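PDB 3ZC0: aftrax from Archaeoglobus fulgidus, which binds duplex RNA and cleaves it as the archaeal form of C3PO, a translin/TRAX-family, probably magnesium-dependent ribonuclease related to the RNA-interference machinery. Local coordinates for residues K25-M30 and E61-Y66; L76-M81 and E105-A110; V144-Y149 and V172-I177; R151-T156 and G165-L170. The protein carries 1 engineered substitution. All blocks are in the same frame, centred on the assembly; numbering follows the deposited sequence.

Contact 1 of 4, residues K25-M30 and E61-Y66; sequences KVLREM and EKVKAY. With nucleotides of chain N.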
# COMPACT_ATOMS: atom_id res chain seq x y z
N LYS E 25 -28.52 -2.88 2.17
CA LYS E 25 -29.01 -3.55 3.39
C LYS E 25 -29.31 -5.04 3.15
O LYS E 25 -28.94 -5.94 3.96
CB LYS E 25 -30.23 -2.83 3.98
CG LYS E 25 -29.90 -1.49 4.67
CD LYS E 25 -31.07 -0.98 5.53
CE LYS E 25 -31.02 0.54 5.73
NZ LYS E 25 -31.56 1.31 4.56
N VAL E 26 -29.93 -5.29 2.01
CA VAL E 26 -30.35 -6.63 1.65
C VAL E 26 -29.16 -7.52 1.34
O VAL E 26 -29.11 -8.68 1.76
CB VAL E 26 -31.32 -6.60 0.47
CG1 VAL E 26 -31.66 -8.01 0.04
CG2 VAL E 26 -32.57 -5.85 0.88
N LEU E 27 -28.19 -6.97 0.62
CA LEU E 27 -26.93 -7.68 0.37
C LEU E 27 -26.15 -8.03 1.65
O LEU E 27 -25.68 -9.16 1.79
CB LEU E 27 -26.05 -6.89 -0.58
CG LEU E 27 -26.59 -6.81 -2.01
CD1 LEU E 27 -25.81 -5.78 -2.82
CD2 LEU E 27 -26.53 -8.17 -2.65
N ARG E 28 -26.03 -7.09 2.58
CA ARG E 28 -25.33 -7.40 3.84
C ARG E 28 -26.03 -8.53 4.57
O ARG E 28 -25.37 -9.47 5.04
CB ARG E 28 -25.05 -6.16 4.72
CG ARG E 28 -25.85 -6.05 6.02
CD ARG E 28 -24.99 -5.97 7.33
NE ARG E 28 -23.59 -5.59 7.16
CZ ARG E 28 -22.71 -5.49 8.17
NH1 ARG E 28 -23.07 -5.73 9.42
NH2 ARG E 28 -21.46 -5.15 7.92
N GLU E 29 -27.36 -8.48 4.59
CA GLU E 29 -28.09 -9.63 5.13
C GLU E 29 -27.84 -10.97 4.41
O GLU E 29 -27.47 -11.96 5.05
CB GLU E 29 -29.58 -9.32 5.26
CG GLU E 29 -29.92 -8.79 6.64
CD GLU E 29 -31.17 -7.95 6.65
OE1 GLU E 29 -32.00 -8.12 5.72
OE2 GLU E 29 -31.31 -7.12 7.57
N MET E 30 -28.02 -11.00 3.09
CA MET E 30 -27.89 -12.24 2.33
C MET E 30 -26.53 -12.86 2.59
O MET E 30 -26.42 -14.07 2.87
CB MET E 30 -28.08 -11.97 0.83
CG MET E 30 -28.05 -13.21 -0.07
SD MET E 30 -28.29 -12.80 -1.82
CE MET E 30 -26.64 -12.82 -2.47
N GLU E 61 -33.93 -13.11 -4.09
CA GLU E 61 -35.02 -12.66 -4.96
C GLU E 61 -35.28 -11.16 -4.77
O GLU E 61 -35.40 -10.40 -5.75
CB GLU E 61 -36.29 -13.50 -4.70
CG GLU E 61 -37.14 -13.75 -5.94
CD GLU E 61 -36.44 -14.62 -6.97
OE1 GLU E 61 -35.50 -15.35 -6.59
OE2 GLU E 61 -36.83 -14.57 -8.17
N LYS E 62 -35.35 -10.74 -3.50
CA LYS E 62 -35.40 -9.31 -3.15
C LYS E 62 -34.26 -8.60 -3.87
O LYS E 62 -34.44 -7.51 -4.42
CB LYS E 62 -35.26 -9.09 -1.64
CG LYS E 62 -36.32 -9.78 -0.76
CD LYS E 62 -37.14 -8.75 0.03
CE LYS E 62 -36.26 -7.77 0.81
NZ LYS E 62 -36.17 -8.08 2.28
N VAL E 63 -33.10 -9.25 -3.86
CA VAL E 63 -31.92 -8.71 -4.52
C VAL E 63 -32.14 -8.58 -6.02
O VAL E 63 -31.97 -7.50 -6.58
CB VAL E 63 -30.67 -9.58 -4.27
CG1 VAL E 63 -29.54 -9.14 -5.18
CG2 VAL E 63 -30.25 -9.47 -2.84
N LYS E 64 -32.53 -9.67 -6.66
CA LYS E 64 -32.71 -9.66 -8.11
C LYS E 64 -33.76 -8.64 -8.59
O LYS E 64 -33.77 -8.27 -9.76
CB LYS E 64 -33.01 -11.07 -8.66
CG LYS E 64 -31.80 -12.00 -8.65
CD LYS E 64 -31.92 -13.18 -9.64
CE LYS E 64 -32.69 -14.37 -9.06
NZ LYS E 64 -32.51 -15.62 -9.88
N ALA E 65 -34.63 -8.16 -7.69
CA ALA E 65 -35.53 -7.05 -8.05
C ALA E 65 -34.78 -5.81 -8.59
O ALA E 65 -35.30 -5.05 -9.41
CB ALA E 65 -36.41 -6.65 -6.87
N TYR E 66 -33.55 -5.63 -8.13
CA TYR E 66 -32.78 -4.43 -8.43
C TYR E 66 -32.01 -4.45 -9.75
O TYR E 66 -31.18 -3.59 -10.00
CB TYR E 66 -31.81 -4.14 -7.28
CG TYR E 66 -32.52 -3.72 -6.01
CD1 TYR E 66 -33.01 -4.67 -5.13
CD2 TYR E 66 -32.71 -2.38 -5.70
CE1 TYR E 66 -33.65 -4.30 -3.98
CE2 TYR E 66 -33.37 -2.00 -4.55
CZ TYR E 66 -33.83 -2.97 -3.68
OH TYR E 66 -34.47 -2.61 -2.53
P C N 8 -15.62 -2.47 11.67
OP1 C N 8 -16.35 -3.02 12.84
OP2 C N 8 -14.18 -2.78 11.49
O5' C N 8 -16.40 -2.93 10.37
C5' C N 8 -17.76 -2.56 10.16
C4' C N 8 -18.23 -3.07 8.82
O4' C N 8 -17.55 -2.38 7.75
C3' C N 8 -17.95 -4.53 8.56
O3' C N 8 -18.91 -5.36 9.18
C2' C N 8 -17.95 -4.61 7.04
O2' C N 8 -19.27 -4.71 6.52
C1' C N 8 -17.40 -3.24 6.65
N1 C N 8 -15.98 -3.26 6.25
C2 C N 8 -15.67 -3.76 4.98
O2 C N 8 -16.58 -4.18 4.25
N3 C N 8 -14.38 -3.78 4.57
C4 C N 8 -13.42 -3.32 5.38
N4 C N 8 -12.17 -3.37 4.92
C5 C N 8 -13.70 -2.80 6.68
C6 C N 8 -14.98 -2.79 7.06
P G N 9 -18.57 -6.87 9.61
OP1 G N 9 -19.71 -7.34 10.45
OP2 G N 9 -17.20 -6.90 10.19
O5' G N 9 -18.59 -7.65 8.22
C5' G N 9 -17.54 -8.54 7.89
C4' G N 9 -17.54 -8.91 6.43
O4' G N 9 -17.14 -7.76 5.62
C3' G N 9 -16.53 -9.99 6.07
O3' G N 9 -17.07 -11.28 6.27
C2' G N 9 -16.17 -9.68 4.63
O2' G N 9 -17.15 -10.19 3.74
C1' G N 9 -16.23 -8.16 4.62
N9 G N 9 -14.92 -7.55 4.95
C8 G N 9 -14.56 -7.02 6.16
N7 G N 9 -13.35 -6.53 6.19
C5 G N 9 -12.88 -6.75 4.90
C6 G N 9 -11.62 -6.42 4.33
O6 G N 9 -10.65 -5.87 4.86
N1 G N 9 -11.56 -6.82 2.99
C2 G N 9 -12.57 -7.44 2.30
N2 G N 9 -12.31 -7.74 1.02
N3 G N 9 -13.75 -7.74 2.82
C4 G N 9 -13.84 -7.37 4.12
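Arg28 NH2 reaches the ribose of C8 of chain N, giving a hydrogen bond to O3' at 2.9 Å with an N-H...O angle of 144° and a weak, more bent one to O2' at 2.6 Å. The arginine thus holds the sugar edge and not the base, as suits a grip that does not depend on sequence. NH1 of the same guanidinium forms a salt bridge with Glu21 of a second subunit, a second partner for the charge. An alanine here would probably leave O2' and O3' of C8 without this donor and Glu21 of the second subunit without this partner.

On the protein side Val63 is the centre of the packing. Its CG2 lies 3.5 Å from CG1 of Val26, the two valines sliding past each other in opposite directions. Leu27 CD2, at 3.9 Å, and Met30 SD, at 4.0 Å, come to that same CG2, each side chain crossing the valine at about a right angle. Helices 6-42 and 46-64 form an antiparallel helical hairpin, predicted to be coiled coil, and Val26, Leu27 and Met30 line the inward face of its first arm. Small branched valines suit the place where the backbones come close, with Val26 CA only 6.7 Å from Val63 CA; Met30 is unbranched, and with CG anti to the backbone N (chi1 -176°) it reaches farther, also packing on Leu59 and on Ala80. Lys62 adds its CB, 4.1 Å from Val26 CG1, at the exposed margin; its long aliphatic chain can pack while the amine lies at the surface.

Contact 2 of 4, residues L76-M81 and E105-A110; sequences LCNDAM and EVTPAA. With nucleotides of chain O.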
# COMPACT_ATOMS: atom_id res chain seq x y z
N LEU E 76 -22.31 -3.74 -7.28
CA LEU E 76 -22.54 -4.03 -5.87
C LEU E 76 -22.77 -5.50 -5.52
O LEU E 76 -22.32 -5.98 -4.46
CB LEU E 76 -23.72 -3.20 -5.38
CG LEU E 76 -23.45 -1.71 -5.22
CD1 LEU E 76 -24.74 -0.95 -4.97
CD2 LEU E 76 -22.48 -1.46 -4.07
N CYS E 77 -23.47 -6.22 -6.38
CA CYS E 77 -23.95 -7.56 -6.03
C CYS E 77 -22.87 -8.62 -5.96
O CYS E 77 -23.10 -9.74 -5.44
CB CYS E 77 -25.05 -8.02 -6.98
SG CYS E 77 -26.65 -7.24 -6.64
N ASN E 78 -21.68 -8.27 -6.46
CA ASN E 78 -20.61 -9.24 -6.61
C ASN E 78 -20.26 -10.06 -5.38
O ASN E 78 -20.43 -11.29 -5.38
CB ASN E 78 -19.36 -8.59 -7.19
CG ASN E 78 -18.72 -9.44 -8.26
OD1 ASN E 78 -19.43 -10.15 -9.00
ND2 ASN E 78 -17.40 -9.41 -8.34
N ASP E 79 -19.77 -9.38 -4.34
CA ASP E 79 -19.34 -10.05 -3.11
C ASP E 79 -20.38 -11.08 -2.58
O ASP E 79 -20.09 -12.29 -2.44
CB ASP E 79 -19.00 -9.02 -2.03
CG ASP E 79 -17.63 -8.35 -2.23
OD1 ASP E 79 -16.95 -8.56 -3.26
OD2 ASP E 79 -17.21 -7.59 -1.33
N ALA E 80 -21.59 -10.59 -2.32
CA ALA E 80 -22.63 -11.45 -1.76
C ALA E 80 -23.02 -12.61 -2.69
O ALA E 80 -23.29 -13.72 -2.23
CB ALA E 80 -23.86 -10.61 -1.35
N MET E 81 -23.06 -12.37 -4.00
CA MET E 81 -23.40 -13.48 -4.90
C MET E 81 -22.30 -14.55 -4.91
O MET E 81 -22.59 -15.75 -4.92
CB MET E 81 -23.81 -13.01 -6.30
CG MET E 81 -25.22 -12.45 -6.29
SD MET E 81 -25.92 -11.87 -7.84
CE MET E 81 -24.48 -11.31 -8.73
N GLU E 105 -28.74 -18.13 -11.29
CA GLU E 105 -27.62 -17.24 -11.56
C GLU E 105 -28.07 -15.80 -11.32
O GLU E 105 -29.29 -15.58 -11.32
CB GLU E 105 -26.98 -17.51 -12.94
CG GLU E 105 -26.11 -18.80 -12.96
CD GLU E 105 -24.92 -18.77 -13.95
OE1 GLU E 105 -24.78 -17.81 -14.74
OE2 GLU E 105 -24.13 -19.73 -13.93
N VAL E 106 -27.19 -14.82 -11.02
CA VAL E 106 -25.73 -14.88 -10.74
C VAL E 106 -24.74 -14.64 -11.92
O VAL E 106 -24.85 -15.24 -12.98
CB VAL E 106 -25.28 -16.04 -9.79
CG1 VAL E 106 -23.91 -16.55 -10.17
CG2 VAL E 106 -25.33 -15.58 -8.35
N THR E 107 -23.80 -13.71 -11.70
CA THR E 107 -22.81 -13.36 -12.72
C THR E 107 -21.76 -14.47 -12.88
O THR E 107 -21.53 -15.24 -11.95
CB THR E 107 -22.14 -11.99 -12.38
OG1 THR E 107 -20.88 -11.87 -13.07
CG2 THR E 107 -21.89 -11.86 -10.90
N PRO E 108 -21.12 -14.58 -14.06
CA PRO E 108 -20.05 -15.55 -14.30
C PRO E 108 -18.96 -15.55 -13.24
O PRO E 108 -18.62 -16.61 -12.67
CB PRO E 108 -19.44 -15.05 -15.60
CG PRO E 108 -20.56 -14.49 -16.33
CD PRO E 108 -21.46 -13.84 -15.29
N ALA E 109 -18.40 -14.37 -12.97
CA ALA E 109 -17.30 -14.25 -12.02
C ALA E 109 -17.67 -14.62 -10.59
O ALA E 109 -16.83 -15.15 -9.87
CB ALA E 109 -16.70 -12.86 -12.07
N ALA E 110 -18.92 -14.37 -10.18
CA ALA E 110 -19.35 -14.74 -8.83
C ALA E 110 -19.50 -16.25 -8.68
O ALA E 110 -19.36 -16.81 -7.59
CB ALA E 110 -20.66 -14.06 -8.48
P G O 7 -9.41 -4.27 -5.57
OP1 G O 7 -9.33 -4.03 -7.04
OP2 G O 7 -8.74 -3.34 -4.62
O5' G O 7 -10.93 -4.32 -5.13
C5' G O 7 -11.87 -5.13 -5.81
C4' G O 7 -13.06 -5.47 -4.94
O4' G O 7 -12.61 -6.18 -3.76
C3' G O 7 -13.86 -4.30 -4.38
O3' G O 7 -14.74 -3.71 -5.32
C2' G O 7 -14.56 -4.94 -3.19
O2' G O 7 -15.63 -5.75 -3.63
C1' G O 7 -13.45 -5.86 -2.67
N9 G O 7 -12.66 -5.20 -1.61
C8 G O 7 -11.39 -4.68 -1.66
N7 G O 7 -11.01 -4.15 -0.53
C5 G O 7 -12.11 -4.32 0.31
C6 G O 7 -12.31 -3.95 1.66
O6 G O 7 -11.54 -3.37 2.43
N1 G O 7 -13.57 -4.33 2.11
C2 G O 7 -14.52 -4.98 1.36
N2 G O 7 -15.68 -5.26 1.97
N3 G O 7 -14.34 -5.33 0.11
C4 G O 7 -13.13 -4.96 -0.35
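Met81 and Ala110 bring the two backbones closest, their CA atoms 5.8 Å apart, where the helical segment 76-81 passes the start of helix 108-132. The first of these is kinked: the N atoms of Asp79 and Ala80 have no bond to the preceding turn. The second enters as a loop, with a peptide modelled cis before Val106, and Thr107 takes the N-cap position, followed by Pro108, a residue well suited to a first helical turn because it needs no donor there.

Met81 carries most of the packing. Its CB meets Val106 CG2 at 3.6 Å and Ala110 CB at 4.0 Å, the small alanine allowing the close approach. Further out the methionine slides past Val106 in the opposite direction, and its bend at SD (chi3 -30°) brings CE to Thr107 CG2, 3.4 Å away. Thr107 CG2 also meets Asn78 OD1 at 3.5 Å, an apolar atom against a polar one, the side chains crossing at about a right angle. Thr107 can serve both partners because its OG1 stands anti to the backbone N, leaving CG2 turned to the other helix. Around the helix from this interface, the carboxylate of Asp79 lies close to O2' of G7 of chain O, OD1 at 3.1 Å, in a weak contact with a hydroxyl that DNA would lack.

Ala80 faces the other way, onto Leu27 of helix 6-42, and Leu76 packs on Leu23 and Leu24 of the same helix. Helix 73-94 therefore lies between helix 6-42 and helix 108-132, while Pro108 packs on Leu13 of a third subunit.

Contact 3 of 4, residues V144-Y149 and V172-I177; sequences VMEKIY and VARGGI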
# COMPACT_ATOMS: atom_id res chain seq x y z
N VAL E 144 -13.32 -33.99 -5.16
CA VAL E 144 -14.05 -32.78 -5.58
C VAL E 144 -13.15 -31.53 -5.63
O VAL E 144 -13.13 -30.83 -6.64
CB VAL E 144 -15.42 -32.52 -4.82
CG1 VAL E 144 -15.45 -33.21 -3.50
CG2 VAL E 144 -15.72 -31.03 -4.66
N MET E 145 -12.39 -31.29 -4.56
CA MET E 145 -11.43 -30.18 -4.50
C MET E 145 -10.58 -30.12 -5.75
O MET E 145 -10.56 -29.11 -6.47
CB MET E 145 -10.52 -30.31 -3.27
CG MET E 145 -11.25 -29.96 -1.96
SD MET E 145 -10.34 -30.28 -0.44
CE MET E 145 -8.82 -29.38 -0.80
N GLU E 146 -9.91 -31.23 -6.02
CA GLU E 146 -9.12 -31.37 -7.23
C GLU E 146 -9.94 -31.09 -8.50
O GLU E 146 -9.43 -30.46 -9.43
CB GLU E 146 -8.51 -32.78 -7.29
CG GLU E 146 -7.28 -32.99 -6.43
CD GLU E 146 -6.00 -32.45 -7.06
OE1 GLU E 146 -6.09 -31.64 -8.02
OE2 GLU E 146 -4.90 -32.83 -6.60
N LYS E 147 -11.19 -31.55 -8.53
CA LYS E 147 -12.04 -31.37 -9.71
C LYS E 147 -12.26 -29.89 -9.97
O LYS E 147 -11.94 -29.40 -11.05
CB LYS E 147 -13.39 -32.07 -9.55
N ILE E 148 -12.79 -29.20 -8.97
CA ILE E 148 -13.00 -27.77 -9.03
C ILE E 148 -11.74 -27.05 -9.48
O ILE E 148 -11.80 -26.20 -10.36
CB ILE E 148 -13.41 -27.21 -7.67
CG1 ILE E 148 -14.72 -27.83 -7.19
CG2 ILE E 148 -13.59 -25.71 -7.74
CD1 ILE E 148 -15.07 -27.49 -5.73
N TYR E 149 -10.60 -27.39 -8.89
CA TYR E 149 -9.37 -26.76 -9.33
C TYR E 149 -9.16 -26.95 -10.82
O TYR E 149 -9.00 -25.97 -11.56
CB TYR E 149 -8.13 -27.25 -8.56
CG TYR E 149 -6.86 -26.50 -8.97
CD1 TYR E 149 -6.59 -25.23 -8.46
CD2 TYR E 149 -5.95 -27.04 -9.88
CE1 TYR E 149 -5.44 -24.53 -8.84
CE2 TYR E 149 -4.80 -26.35 -10.26
CZ TYR E 149 -4.55 -25.10 -9.74
OH TYR E 149 -3.41 -24.40 -10.11
N VAL E 172 -4.56 -19.97 -3.93
CA VAL E 172 -4.92 -20.34 -2.57
C VAL E 172 -5.47 -21.77 -2.53
O VAL E 172 -5.00 -22.61 -1.78
CB VAL E 172 -5.94 -19.37 -1.98
CG1 VAL E 172 -6.30 -19.76 -0.51
CG2 VAL E 172 -5.40 -17.96 -2.08
N ALA E 173 -6.46 -22.04 -3.38
CA ALA E 173 -7.04 -23.37 -3.46
C ALA E 173 -5.99 -24.46 -3.68
O ALA E 173 -6.03 -25.48 -3.00
CB ALA E 173 -8.11 -23.41 -4.54
N ARG E 174 -5.05 -24.24 -4.61
CA ARG E 174 -4.01 -25.21 -4.90
C ARG E 174 -3.26 -25.52 -3.62
O ARG E 174 -3.07 -26.70 -3.26
CB ARG E 174 -3.02 -24.65 -5.92
CG ARG E 174 -2.40 -25.66 -6.91
CD ARG E 174 -2.48 -27.11 -6.46
NE ARG E 174 -3.38 -27.87 -7.32
CZ ARG E 174 -3.68 -29.16 -7.15
NH1 ARG E 174 -3.15 -29.85 -6.17
NH2 ARG E 174 -4.52 -29.76 -7.99
N GLY E 175 -2.86 -24.46 -2.93
CA GLY E 175 -2.20 -24.62 -1.64
C GLY E 175 -3.00 -25.48 -0.68
O GLY E 175 -2.49 -26.44 -0.11
N GLY E 176 -4.27 -25.14 -0.50
CA GLY E 176 -5.16 -25.91 0.33
C GLY E 176 -5.18 -27.39 -0.04
O GLY E 176 -5.02 -28.23 0.82
N ILE E 177 -5.39 -27.69 -1.32
CA ILE E 177 -5.43 -29.07 -1.78
C ILE E 177 -4.16 -29.80 -1.35
O ILE E 177 -4.22 -30.87 -0.77
CB ILE E 177 -5.59 -29.16 -3.31
CG1 ILE E 177 -6.89 -28.52 -3.76
CG2 ILE E 177 -5.59 -30.59 -3.78
CD1 ILE E 177 -6.84 -28.09 -5.22
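Arg174 lies against Tyr149 over much of its length. Its CB lies 3.8 Å from Tyr149 CE1, and CG settles beside the phenol end, 3.6 Å from OH. Bends at chi2 and chi3 then carry the chain back over the ring, where NE stands above one face near the rim, 3.6 Å from CE2. Next comes CZ, 4.5 Å from the ring centroid and 25° off its normal, a cation-pi contact in which the guanidinium is upright on the ring, the planes 87° apart. At the tip, NH2 points to Glu146 OE1 in a salt bridge whose modelled length is too short to be trusted, and NH1 makes a weak bond to OE2 at 3.5 Å. Ile177 CD1 covers the centre of one guanidinium face.

Ile177 also packs on the neighbouring side chains, with CD1 3.7 Å from Tyr149 CB and CG1 3.6 Å from Met145 CE. The flexible methionine slides past it in the opposite direction, closing the inner side towards Leu122 of helix 108-132. Helices 135-153 and 166-187 run nearly antiparallel here, at 155°, as two arms of the translin-type helical bundle. An alanine in place of Tyr149 would probably open a gap beside Arg174 and leave its guanidinium less firmly oriented, held by its carboxylate partners without the aromatic face, though the contact of CB with Ile177 would remain.

The charges are shared: Arg174 NH1 also meets Glu178, and Glu146 OE2 meets Lys181. The carboxylates would probably offset the like charge of Arg124 of a fourth subunit, which comes close to Arg174 NH2.

Contact 4 of 4, residues R151-T156 and G165-L170; sequences RLMEFT and GLRKKL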
# COMPACT_ATOMS: atom_id res chain seq x y z
N ARG E 151 -11.25 -27.89 -13.37
CA ARG E 151 -12.22 -27.23 -14.24
C ARG E 151 -12.07 -25.71 -14.24
O ARG E 151 -12.05 -25.09 -15.30
CB ARG E 151 -13.65 -27.65 -13.86
CG ARG E 151 -13.88 -29.17 -13.97
CD ARG E 151 -14.69 -29.58 -15.21
NE ARG E 151 -14.68 -28.55 -16.24
CZ ARG E 151 -13.71 -28.41 -17.14
NH1 ARG E 151 -12.67 -29.24 -17.13
NH2 ARG E 151 -13.78 -27.43 -18.04
N LEU E 152 -11.95 -25.11 -13.06
CA LEU E 152 -11.84 -23.66 -12.95
C LEU E 152 -10.56 -23.10 -13.55
O LEU E 152 -10.52 -21.93 -13.92
CB LEU E 152 -11.95 -23.21 -11.50
CG LEU E 152 -13.31 -22.65 -11.08
CD1 LEU E 152 -14.42 -23.46 -11.73
CD2 LEU E 152 -13.43 -22.64 -9.56
N MET E 153 -9.51 -23.91 -13.63
CA MET E 153 -8.27 -23.40 -14.20
C MET E 153 -8.45 -23.03 -15.67
O MET E 153 -7.78 -22.14 -16.20
CB MET E 153 -7.13 -24.41 -14.03
CG MET E 153 -6.40 -24.27 -12.70
SD MET E 153 -5.61 -22.65 -12.52
CE MET E 153 -4.27 -22.77 -13.67
N GLU E 154 -9.38 -23.71 -16.32
CA GLU E 154 -9.61 -23.51 -17.74
C GLU E 154 -10.21 -22.12 -18.02
O GLU E 154 -10.39 -21.74 -19.18
CB GLU E 154 -10.49 -24.65 -18.29
CG GLU E 154 -9.98 -25.27 -19.60
CD GLU E 154 -9.54 -26.73 -19.45
OE1 GLU E 154 -10.13 -27.43 -18.59
OE2 GLU E 154 -8.62 -27.16 -20.19
N PHE E 155 -10.50 -21.37 -16.97
CA PHE E 155 -11.06 -20.01 -17.12
C PHE E 155 -10.03 -18.91 -16.90
O PHE E 155 -10.34 -17.73 -17.01
CB PHE E 155 -12.25 -19.80 -16.19
CG PHE E 155 -13.51 -20.46 -16.66
CD1 PHE E 155 -13.69 -21.82 -16.50
CD2 PHE E 155 -14.50 -19.73 -17.29
CE1 PHE E 155 -14.85 -22.44 -16.93
CE2 PHE E 155 -15.66 -20.34 -17.72
CZ PHE E 155 -15.83 -21.69 -17.55
N THR E 156 -8.80 -19.30 -16.60
CA THR E 156 -7.74 -18.34 -16.34
C THR E 156 -7.35 -17.57 -17.60
O THR E 156 -6.90 -16.42 -17.52
CB THR E 156 -6.51 -19.08 -15.78
OG1 THR E 156 -6.90 -19.78 -14.60
CG2 THR E 156 -5.37 -18.11 -15.45
N GLY E 165 -11.05 -11.90 -9.20
CA GLY E 165 -10.21 -12.56 -8.21
C GLY E 165 -9.73 -13.98 -8.50
O GLY E 165 -8.89 -14.50 -7.76
N LEU E 166 -10.25 -14.60 -9.56
CA LEU E 166 -10.07 -16.04 -9.79
C LEU E 166 -8.64 -16.57 -9.62
O LEU E 166 -8.42 -17.49 -8.86
CB LEU E 166 -10.58 -16.42 -11.17
CG LEU E 166 -11.46 -17.67 -11.31
CD1 LEU E 166 -11.16 -18.34 -12.63
CD2 LEU E 166 -11.24 -18.62 -10.18
N ARG E 167 -7.66 -16.00 -10.33
CA ARG E 167 -6.29 -16.52 -10.27
C ARG E 167 -5.76 -16.64 -8.84
O ARG E 167 -5.24 -17.70 -8.45
CB ARG E 167 -5.36 -15.66 -11.12
CG ARG E 167 -4.72 -16.39 -12.29
CD ARG E 167 -3.69 -17.40 -11.78
NE ARG E 167 -3.13 -18.19 -12.87
CZ ARG E 167 -2.92 -19.50 -12.82
NH1 ARG E 167 -3.24 -20.19 -11.73
NH2 ARG E 167 -2.40 -20.13 -13.87
N LYS E 168 -5.89 -15.56 -8.07
CA LYS E 168 -5.46 -15.58 -6.68
C LYS E 168 -6.19 -16.66 -5.89
O LYS E 168 -5.57 -17.45 -5.17
CB LYS E 168 -5.62 -14.21 -6.00
N LYS E 169 -7.52 -16.72 -6.05
CA LYS E 169 -8.32 -17.70 -5.31
C LYS E 169 -7.88 -19.11 -5.62
O LYS E 169 -7.73 -19.92 -4.72
CB LYS E 169 -9.82 -17.56 -5.61
CG LYS E 169 -10.43 -16.21 -5.21
CD LYS E 169 -11.73 -16.39 -4.42
CE LYS E 169 -12.28 -15.03 -4.00
NZ LYS E 169 -12.47 -14.09 -5.17
N LEU E 170 -7.65 -19.38 -6.90
CA LEU E 170 -7.25 -20.70 -7.36
C LEU E 170 -5.88 -21.06 -6.83
O LEU E 170 -5.64 -22.22 -6.50
CB LEU E 170 -7.30 -20.80 -8.88
CG LEU E 170 -8.72 -21.03 -9.40
CD1 LEU E 170 -8.76 -21.14 -10.92
CD2 LEU E 170 -9.34 -22.25 -8.76
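The guanidinium of Arg167 has Thr156 OG1 over one face, while Met153 CE comes to it obliquely, nearest NH2. Thr156 also sets its methyl CG2 against the chain at NE, 3.4 Å away, crossing the arginine at about a right angle; CG2 stands anti to the backbone N of Thr156, which turns it to the other helix. The second flat group, the ring of Phe155, has Arg151 O at its edge, and Arg10 of a third subunit makes a cation-pi contact with it.

Segment 151-156 holds the C-terminal end of helix 135-153, followed by a type I beta turn from Met153 to Thr156. Met153 O is gripped twice there, by Thr156 N and by Thr156 OG1, each at 3.0 Å and both from the same face of its plane, with OG1 tilted 28° out of it. This suits threonine, whose hydroxyl holds the turn while its methyl packs. A loop then leads to helix 166-187, making an antiparallel helical hairpin.

Within the hairpin the leucines carry the packing. Leu170 CD1 lies 3.8 Å from Leu152 CB and equally far from Met153 SD, the methionine sliding past in the opposite direction. One turn earlier, Leu166 CD1 meets Phe155 CB at 4.0 Å. Leu152, in turn, rests on Phe115 and Ala116 of helix 108-132.

Contact 1 comes first along the chain, contact 2 follows, and contact 4 is nested in the loop closed by contact 3. Contacts 1 and 2 have centres 12 Å apart and touch, Val63 packing on Cys77. Contacts 3 and 4 share helices 135-153 and 166-187, with centres 10 Å apart, and meet where Tyr149 lies against Leu170. Contacts 1 and 3 stand on opposite sides of the chain's centre, about 30 Å between centres. Helices 73-94 and 108-132, which carry the magnesium-binding Glu86 and Glu121, tie the two ends together. Contacts 1 and 2 closely approach RNA riboses, contact 3 reaches a phosphate through Val172, and contacts 2 and 4 both touch a third subunit.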